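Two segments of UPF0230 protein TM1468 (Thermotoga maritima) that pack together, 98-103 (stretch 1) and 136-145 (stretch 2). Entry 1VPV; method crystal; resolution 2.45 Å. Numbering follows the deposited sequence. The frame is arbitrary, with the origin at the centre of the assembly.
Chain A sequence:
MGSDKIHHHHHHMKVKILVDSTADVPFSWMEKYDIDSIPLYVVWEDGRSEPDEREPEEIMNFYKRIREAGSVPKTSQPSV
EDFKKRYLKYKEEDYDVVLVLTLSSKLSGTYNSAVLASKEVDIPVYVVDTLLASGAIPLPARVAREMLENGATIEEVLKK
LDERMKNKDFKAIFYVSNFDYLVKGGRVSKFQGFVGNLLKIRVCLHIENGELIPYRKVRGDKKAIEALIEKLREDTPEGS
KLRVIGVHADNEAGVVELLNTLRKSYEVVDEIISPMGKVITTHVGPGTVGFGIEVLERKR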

ATOM      1  N   VAL A  98      10.677  -7.959 -15.668  1.00 19.84           N
ATOM      2  CA  VAL A  98      10.340  -7.202 -14.458  1.00 20.05           C
ATOM      3  C   VAL A  98       8.839  -6.938 -14.446  1.00 19.45           C
ATOM      4  O   VAL A  98       8.273  -6.480 -15.440  1.00 18.30           O
ATOM      5  N   LEU A  99       8.207  -7.247 -13.330  1.00 17.96           N
ATOM      6  CA  LEU A  99       6.804  -6.947 -13.138  1.00 21.51           C
ATOM      7  C   LEU A  99       6.679  -5.867 -12.087  1.00 20.44           C
ATOM      8  O   LEU A  99       7.018  -6.104 -10.939  1.00 23.36           O
ATOM      9  N   VAL A 100       6.166  -4.700 -12.467  1.00 21.99           N
ATOM     10  CA  VAL A 100       6.015  -3.536 -11.564  1.00 21.14           C
ATOM     11  C   VAL A 100       4.544  -3.307 -11.179  1.00 19.35           C
ATOM     12  O   VAL A 100       3.671  -3.209 -12.031  1.00 21.85           O
ATOM     13  N   LEU A 101       4.296  -3.204  -9.892  1.00 20.54           N
ATOM     14  CA  LEU A 101       2.977  -2.859  -9.353  1.00 22.69           C
ATOM     15  C   LEU A 101       3.113  -1.542  -8.635  1.00 22.08           C
ATOM     16  O   LEU A 101       3.857  -1.435  -7.649  1.00 24.47           O
ATOM     17  N   THR A 102       2.436  -0.525  -9.142  1.00 24.18           N
ATOM     18  CA  THR A 102       2.493   0.799  -8.530  1.00 24.11           C
ATOM     19  C   THR A 102       1.201   1.160  -7.886  1.00 22.93           C
ATOM     20  O   THR A 102       0.133   0.665  -8.264  1.00 24.28           O
ATOM     21  N   LEU A 103       1.292   2.096  -6.958  1.00 23.48           N
ATOM     22  CA  LEU A 103       0.086   2.738  -6.443  1.00 23.56           C
ATOM     23  C   LEU A 103      -0.743   3.403  -7.571  1.00 19.78           C
ATOM     24  O   LEU A 103      -0.249   3.696  -8.663  1.00 17.65           O
ATOM     25  N   ALA A 136      -2.426  -2.772   0.728  1.00 21.03           N
ATOM     26  CA  ALA A 136      -3.186  -3.543  -0.227  1.00 22.22           C
ATOM     27  C   ALA A 136      -2.329  -3.962  -1.426  1.00 23.72           C
ATOM     28  O   ALA A 136      -2.606  -4.975  -2.025  1.00 25.25           O
ATOM     29  N   ILE A 137      -1.292  -3.198  -1.767  1.00 23.80           N
ATOM     30  CA  ILE A 137      -0.510  -3.453  -2.987  1.00 23.32           C
ATOM     31  C   ILE A 137       0.289  -4.754  -2.963  1.00 22.67           C
ATOM     32  O   ILE A 137       0.391  -5.429  -3.997  1.00 25.09           O
ATOM     33  N   PRO A 138       0.887  -5.103  -1.816  1.00 18.70           N
ATOM     34  CA  PRO A 138       1.624  -6.366  -1.762  1.00 21.42           C
ATOM     35  C   PRO A 138       0.769  -7.619  -1.925  1.00 21.92           C
ATOM     36  O   PRO A 138       1.304  -8.696  -2.216  1.00 22.58           O
ATOM     37  N   LEU A 139      -0.531  -7.501  -1.690  1.00 23.86           N
ATOM     38  CA  LEU A 139      -1.424  -8.658  -1.781  1.00 25.94           C
ATOM     39  C   LEU A 139      -1.379  -9.205  -3.204  1.00 23.46           C
ATOM     40  O   LEU A 139      -1.010 -10.353  -3.389  1.00 23.20           O
ATOM     41  N   PRO A 140      -1.680  -8.374  -4.214  1.00 23.02           N
ATOM     42  CA  PRO A 140      -1.472  -8.836  -5.609  1.00 24.29           C
ATOM     43  C   PRO A 140      -0.035  -9.218  -6.004  1.00 23.55           C
ATOM     44  O   PRO A 140       0.144  -9.993  -6.942  1.00 26.77           O
ATOM     45  N   ALA A 141       0.969  -8.706  -5.305  1.00 22.44           N
ATOM     46  CA  ALA A 141       2.360  -9.106  -5.564  1.00 21.14           C
ATOM     47  C   ALA A 141       2.655 -10.505  -5.102  1.00 21.75           C
ATOM     48  O   ALA A 141       3.332 -11.268  -5.805  1.00 25.75           O
ATOM     49  N   ARG A 142       2.225 -10.823  -3.886  1.00 23.13           N
ATOM     50  CA  ARG A 142       2.321 -12.186  -3.376  1.00 21.60           C
ATOM     51  C   ARG A 142       1.656 -13.155  -4.330  1.00 21.85           C
ATOM     52  O   ARG A 142       2.235 -14.191  -4.674  1.00 22.63           O
ATOM     53  N   VAL A 143       0.449 -12.811  -4.745  1.00 21.50           N
ATOM     54  CA  VAL A 143      -0.346 -13.690  -5.597  1.00 23.32           C
ATOM     55  C   VAL A 143       0.356 -13.893  -6.919  1.00 22.38           C
ATOM     56  O   VAL A 143       0.396 -14.987  -7.410  1.00 21.30           O
ATOM     57  N   ALA A 144       0.919 -12.831  -7.488  1.00 22.12           N
ATOM     58  CA  ALA A 144       1.689 -12.963  -8.705  1.00 22.02           C
ATOM     59  C   ALA A 144       2.852 -13.908  -8.510  1.00 21.43           C
ATOM     60  O   ALA A 144       3.197 -14.688  -9.417  1.00 19.70           O
ATOM     61  N   ARG A 145       3.476 -13.855  -7.340  1.00 20.65           N
ATOM     62  CA  ARG A 145       4.643 -14.724  -7.113  1.00 19.77           C
ATOM     63  C   ARG A 145       4.202 -16.174  -7.064  1.00 19.43           C
ATOM     64  O   ARG A 145       4.796 -17.050  -7.705  1.00 18.75           O
TER

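Strand 98-102 lies against a helix that runs through 138-145, the two N-to-C directions nearly antiparallel at 161° and the axes 9.3 Å apart at closest approach. No hydrogen bond links the two stretches. The side-chain pairs across the contact are all apolar, and the contact is small, 259 Å² with both sides summed; most of it belongs to two side chains, L101 from the strand and I137 from the second stretch.

L101 has the largest covered area, 78 Å². Its CA-to-CB bond points toward the helix, and chi1 m (-83°) with chi2 p (76°) brings CD2 to P140 and A141. There CD2 lies 3.8 Å from CB of P140, 3.9 Å from the backbone N of A141 and 4.1 Å from the backbone O of I137; CB of A141 is a looser neighbour, 4.5 Å from the same L101 CD2. One methyl thus meets both side-chain carbon and main chain. Nearer the backbone, CB of L101 packs against CG2 of I137 at 4.3 Å, so that leucine touches three residues of the second stretch.

I137, with 67 Å² covered, also points toward its partner stretch. Its rotamer, chi1 m (-77°) and chi2 t (158°), sends CG1 and CD1 toward T102 and L103 while CG2 stays beside L101. CD1 of I137 reaches 3.6 Å from CA of L103, the shortest contact between the stretches, and 3.8 Å from CB of L103; it also lies 4.2 Å from the carbonyl C of T102. The CA atoms of L103 and I137, 7.1 Å apart, are the nearest pair across the stretches, and CD1 of I137 spans much of that gap. L103 itself projects sideways, and with chi1 p (80°) and chi2 t (157°) its end leads away, so it meets I137 through CA and CB rather than through its methyl groups.

Farther up the strand, L99 repeats the inward direction of L101, as alternate residues of a strand do. With chi1 t (173°) and chi2 p (65°), its CD2 rests 3.9 Å from CB of A144. P140 and A144 are one helical turn apart, joined by the backbone hydrogen bond from A144 N to P140 O (3.0 Å), and both point toward the strand: P140 receives L101 and A144 receives L99. A141 is turned sideways and adds a smaller surface beside them.

V98 and V100, both chi1 t, alternate with the leucines and make no contact with the helix. T102 points away, and its OG1 donates a hydrogen bond to O of L103 at 3.0 Å, a bond that stays within the first stretch. On the helix, P138 and L139 face away, while R142 and R145 take no part and have polar partners elsewhere in the structure.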

ATOM      1  CB  VAL A  98      11.028  -5.855 -14.393  1.00 19.71           C
ATOM      2  CG1 VAL A  98      10.716  -5.204 -13.065  1.00 22.88           C
ATOM      3  CG2 VAL A  98      12.525  -5.995 -14.571  1.00 20.66           C
ATOM      4  CB  LEU A  99       6.059  -8.194 -12.666  1.00 21.27           C
ATOM      5  CG  LEU A  99       4.588  -7.968 -12.272  1.00 28.20           C
ATOM      6  CD1 LEU A  99       3.765  -7.549 -13.484  1.00 31.56           C
ATOM      7  CD2 LEU A  99       4.000  -9.222 -11.642  1.00 26.00           C
ATOM      8  CB  VAL A 100       6.533  -2.224 -12.252  1.00 20.39           C
ATOM      9  CG1 VAL A 100       6.470  -1.033 -11.305  1.00 13.18           C
ATOM     10  CG2 VAL A 100       7.926  -2.414 -12.800  1.00 19.45           C
ATOM     11  CB  LEU A 101       2.493  -3.926  -8.341  1.00 24.70           C
ATOM     12  CG  LEU A 101       1.841  -5.131  -9.001  1.00 28.98           C
ATOM     13  CD1 LEU A 101       2.894  -5.989  -9.584  1.00 35.23           C
ATOM     14  CD2 LEU A 101       1.006  -5.932  -8.036  1.00 39.96           C
ATOM     15  CB  THR A 102       2.764   1.907  -9.534  1.00 25.60           C
ATOM     16  OG1 THR A 102       1.600   2.115 -10.358  1.00 27.36           O
ATOM     17  CG2 THR A 102       4.002   1.583 -10.374  1.00 27.70           C
ATOM     18  CB  LEU A 103       0.424   3.729  -5.309  1.00 23.33           C
ATOM     19  CG  LEU A 103       0.943   5.106  -5.667  1.00 26.93           C
ATOM     20  CD1 LEU A 103       0.672   6.041  -4.526  1.00 26.71           C
ATOM     21  CD2 LEU A 103       2.417   5.125  -6.052  1.00 33.84           C
ATOM     22  CB  ALA A 136      -4.394  -2.795  -0.674  1.00 22.18           C
ATOM     23  CB  ILE A 137       0.438  -2.280  -3.327  1.00 24.42           C
ATOM     24  CG1 ILE A 137      -0.354  -1.142  -3.957  1.00 23.50           C
ATOM     25  CG2 ILE A 137       1.588  -2.719  -4.318  1.00 26.69           C
ATOM     26  CD1 ILE A 137       0.336   0.192  -3.847  1.00 32.68           C
ATOM     27  CB  PRO A 138       2.243  -6.360  -0.358  1.00 22.68           C
ATOM     28  CG  PRO A 138       2.125  -4.948   0.121  1.00 20.45           C
ATOM     29  CD  PRO A 138       0.960  -4.362  -0.557  1.00 15.90           C
ATOM     30  CB  LEU A 139      -2.866  -8.337  -1.297  1.00 27.18           C
ATOM     31  CG  LEU A 139      -3.002  -7.975   0.185  1.00 30.13           C
ATOM     32  CD1 LEU A 139      -4.347  -7.422   0.522  1.00 33.64           C
ATOM     33  CD2 LEU A 139      -2.687  -9.163   1.061  1.00 33.89           C
ATOM     34  CB  PRO A 140      -1.985  -7.668  -6.458  1.00 24.53           C
ATOM     35  CG  PRO A 140      -2.070  -6.505  -5.553  1.00 23.44           C
ATOM     36  CD  PRO A 140      -2.280  -7.036  -4.167  1.00 21.41           C
ATOM     37  CB  ALA A 141       3.325  -8.163  -4.903  1.00 19.76           C
ATOM     38  CB  ARG A 142       1.681 -12.330  -2.023  1.00 19.27           C
ATOM     39  CG  ARG A 142       1.685 -13.776  -1.507  1.00 24.62           C
ATOM     40  CD  ARG A 142       1.430 -13.861  -0.025  1.00 23.28           C
ATOM     41  NE  ARG A 142       0.139 -13.248   0.299  1.00 25.54           N
ATOM     42  CZ  ARG A 142      -0.354 -13.141   1.532  1.00 26.67           C
ATOM     43  NH1 ARG A 142       0.301 -13.636   2.573  1.00 21.09           N
ATOM     44  NH2 ARG A 142      -1.528 -12.554   1.724  1.00 29.56           N
ATOM     45  CB  VAL A 143      -1.774 -13.121  -5.838  1.00 24.66           C
ATOM     46  CG1 VAL A 143      -2.479 -13.900  -6.898  1.00 25.46           C
ATOM     47  CG2 VAL A 143      -2.600 -13.154  -4.521  1.00 24.31           C
ATOM     48  CB  ALA A 144       2.205 -11.631  -9.151  1.00 23.27           C
ATOM     49  CB  ARG A 145       5.372 -14.366  -5.807  1.00 19.69           C
ATOM     50  CG  ARG A 145       6.573 -15.267  -5.512  1.00 20.20           C
ATOM     51  CD  ARG A 145       7.596 -15.298  -6.704  1.00 17.30           C
ATOM     52  NE  ARG A 145       8.374 -14.053  -6.761  1.00 18.86           N
ATOM     53  CZ  ARG A 145       9.063 -13.619  -7.815  1.00 17.30           C
ATOM     54  NH1 ARG A 145       9.092 -14.292  -8.945  1.00 23.78           N
ATOM     55  NH2 ARG A 145       9.722 -12.483  -7.736  1.00 24.76           N
TER